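Local coordinates for GCN5-related N-acetyltransferase (Anabaena variabilis, PDB 2OZG), which binds coenzyme A and, as a member of the GCN5-related N-acetyltransferase family, probably transfers acetyl groups to amines, perhaps those of aminoglycosides, at residues A152-E157 with V242-T247. Numbering follows the deposited sequence.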
loop_
_atom_site.group_PDB
_atom_site.type_symbol
_atom_site.label_atom_id
_atom_site.label_comp_id
_atom_site.label_asym_id
_atom_site.label_seq_id
_atom_site.Cartn_x
_atom_site.Cartn_y
_atom_site.Cartn_z
ATOM N N ALA A 152 -3.137 29.102 -24.571
ATOM C CA ALA A 152 -4.583 29.159 -24.806
ATOM C C ALA A 152 -4.924 29.830 -26.134
ATOM O O ALA A 152 -5.437 30.934 -26.166
ATOM C CB ALA A 152 -5.267 29.897 -23.662
ATOM N N SER A 153 -4.636 29.133 -27.215
ATOM C CA SER A 153 -4.904 29.605 -28.550
ATOM C C SER A 153 -6.401 29.870 -28.772
ATOM O O SER A 153 -6.783 30.849 -29.389
ATOM C CB SER A 153 -4.484 28.488 -29.523
ATOM O OG SER A 153 -3.183 28.015 -29.254
ATOM N N LEU A 154 -7.230 28.947 -28.280
ATOM C CA LEU A 154 -8.682 28.935 -28.482
ATOM C C LEU A 154 -9.378 28.929 -27.141
ATOM O O LEU A 154 -8.843 28.392 -26.162
ATOM C CB LEU A 154 -9.109 27.662 -29.239
ATOM C CG LEU A 154 -8.409 27.441 -30.572
ATOM C CD1 LEU A 154 -8.881 26.182 -31.201
ATOM C CD2 LEU A 154 -8.629 28.614 -31.508
ATOM N N PRO A 155 -10.539 29.603 -27.066
ATOM C CA PRO A 155 -11.292 29.583 -25.856
ATOM C C PRO A 155 -12.083 28.315 -25.687
ATOM O O PRO A 155 -12.357 27.616 -26.648
ATOM C CB PRO A 155 -12.286 30.734 -26.035
ATOM C CG PRO A 155 -12.426 30.925 -27.415
ATOM C CD PRO A 155 -11.117 30.527 -28.047
ATOM N N LEU A 156 -12.472 28.071 -24.454
ATOM C CA LEU A 156 -13.344 26.980 -24.106
ATOM C C LEU A 156 -14.630 27.577 -23.590
ATOM O O LEU A 156 -14.610 28.630 -22.969
ATOM C CB LEU A 156 -12.724 26.055 -23.060
ATOM C CG LEU A 156 -11.807 25.051 -23.745
ATOM C CD1 LEU A 156 -10.432 25.587 -23.766
ATOM C CD2 LEU A 156 -11.886 23.733 -23.064
ATOM N N GLU A 157 -15.720 26.875 -23.855
ATOM C CA GLU A 157 -17.060 27.302 -23.534
ATOM C C GLU A 157 -17.881 26.128 -23.013
ATOM O O GLU A 157 -17.943 25.133 -23.674
ATOM C CB GLU A 157 -17.713 27.794 -24.811
ATOM C CG GLU A 157 -19.053 28.421 -24.582
ATOM C CD GLU A 157 -19.811 28.712 -25.879
ATOM O OE1 GLU A 157 -19.230 28.535 -26.981
ATOM O OE2 GLU A 157 -20.987 29.103 -25.780
ATOM N N VAL A 242 -5.467 21.199 -29.616
ATOM C CA VAL A 242 -4.622 20.408 -28.718
ATOM C C VAL A 242 -3.976 21.276 -27.644
ATOM O O VAL A 242 -4.056 20.933 -26.471
ATOM C CB VAL A 242 -3.543 19.534 -29.420
ATOM C CG1 VAL A 242 -2.763 18.733 -28.377
ATOM C CG2 VAL A 242 -4.154 18.573 -30.427
ATOM N N GLN A 243 -3.383 22.409 -28.019
ATOM C CA GLN A 243 -2.768 23.325 -27.024
ATOM C C GLN A 243 -3.789 23.834 -26.013
ATOM O O GLN A 243 -3.515 23.983 -24.807
ATOM C CB GLN A 243 -2.120 24.525 -27.703
ATOM C CG GLN A 243 -0.947 24.201 -28.607
ATOM C CD GLN A 243 0.282 23.518 -27.906
ATOM O OE1 GLN A 243 0.408 23.523 -26.678
ATOM N NE2 GLN A 243 1.205 22.963 -28.722
ATOM N N SER A 244 -4.976 24.096 -26.520
ATOM C CA SER A 244 -6.087 24.610 -25.726
ATOM C C SER A 244 -6.597 23.564 -24.740
ATOM O O SER A 244 -6.894 23.850 -23.601
ATOM C CB SER A 244 -7.165 25.146 -26.674
ATOM O OG SER A 244 -6.713 26.341 -27.368
ATOM N N PHE A 245 -6.617 22.315 -25.181
ATOM C CA PHE A 245 -6.979 21.190 -24.351
ATOM C C PHE A 245 -6.052 21.073 -23.145
ATOM O O PHE A 245 -6.491 21.068 -21.999
ATOM C CB PHE A 245 -6.858 19.969 -25.264
ATOM C CG PHE A 245 -7.034 18.632 -24.606
ATOM C CD1 PHE A 245 -8.290 18.039 -24.519
ATOM C CD2 PHE A 245 -5.913 17.875 -24.213
ATOM C CE1 PHE A 245 -8.429 16.716 -23.964
ATOM C CE2 PHE A 245 -6.052 16.619 -23.640
ATOM C CZ PHE A 245 -7.324 16.026 -23.547
ATOM N N TRP A 246 -4.760 20.996 -23.419
ATOM C CA TRP A 246 -3.777 20.869 -22.378
ATOM C C TRP A 246 -3.767 22.065 -21.486
ATOM O O TRP A 246 -3.595 21.894 -20.312
ATOM C CB TRP A 246 -2.363 20.661 -22.913
ATOM C CG TRP A 246 -2.065 19.251 -23.379
ATOM C CD1 TRP A 246 -1.634 18.881 -24.612
ATOM C CD2 TRP A 246 -2.186 18.038 -22.614
ATOM N NE1 TRP A 246 -1.479 17.493 -24.686
ATOM C CE2 TRP A 246 -1.830 16.963 -23.470
ATOM C CE3 TRP A 246 -2.608 17.749 -21.313
ATOM C CZ2 TRP A 246 -1.848 15.651 -23.048
ATOM C CZ3 TRP A 246 -2.613 16.401 -20.886
ATOM C CH2 TRP A 246 -2.261 15.392 -21.742
ATOM N N THR A 247 -3.836 23.279 -22.035
ATOM C CA THR A 247 -3.893 24.492 -21.208
ATOM C C THR A 247 -5.069 24.442 -20.233
ATOM O O THR A 247 -4.930 24.720 -19.041
ATOM C CB THR A 247 -4.009 25.773 -22.056
ATOM O OG1 THR A 247 -2.870 25.887 -22.905
ATOM C CG2 THR A 247 -4.066 27.005 -21.188
HETATM O O HOH W 1 -7.362 27.170 -23.511
#
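S244 turns its hydroxyl from helix 239-250 toward the loop ahead of strand 156-158, where the backbone N of L154 donates to it: L154 N to S244 OG is 2.8 Å, the N-H...O angle 148°. OG lies anti to its own carbonyl carbon (chi1 -68°), beside the backbone N, and is also bonded to P240 O one turn earlier. L154 CB packs 3.3 Å from the same S244 OG, and its side chain runs on to I206 and Q213. A water donates to L154 O and, weakly, to S244 O. One turn along the helix, T247 sets CG2 4.0 Å from A152 CB. T247 OG1 donates to Q243 O at 2.8 Å, from above the carbonyl plane, on the face opposite T247 N, and accepts from H151 N. A valine in place of T247 would probably leave H151 N without this partner and the start of the loop less firmly held. L156 CD1 rests 3.9 Å from S244 O, a methyl against a helix carbonyl, where the strand begins. Two helix hydroxyls thus accept backbone N-H groups of the incoming loop, L154 and H151, fastening the lead-in of strand 156-158 to a helix of the second GNAT-family region.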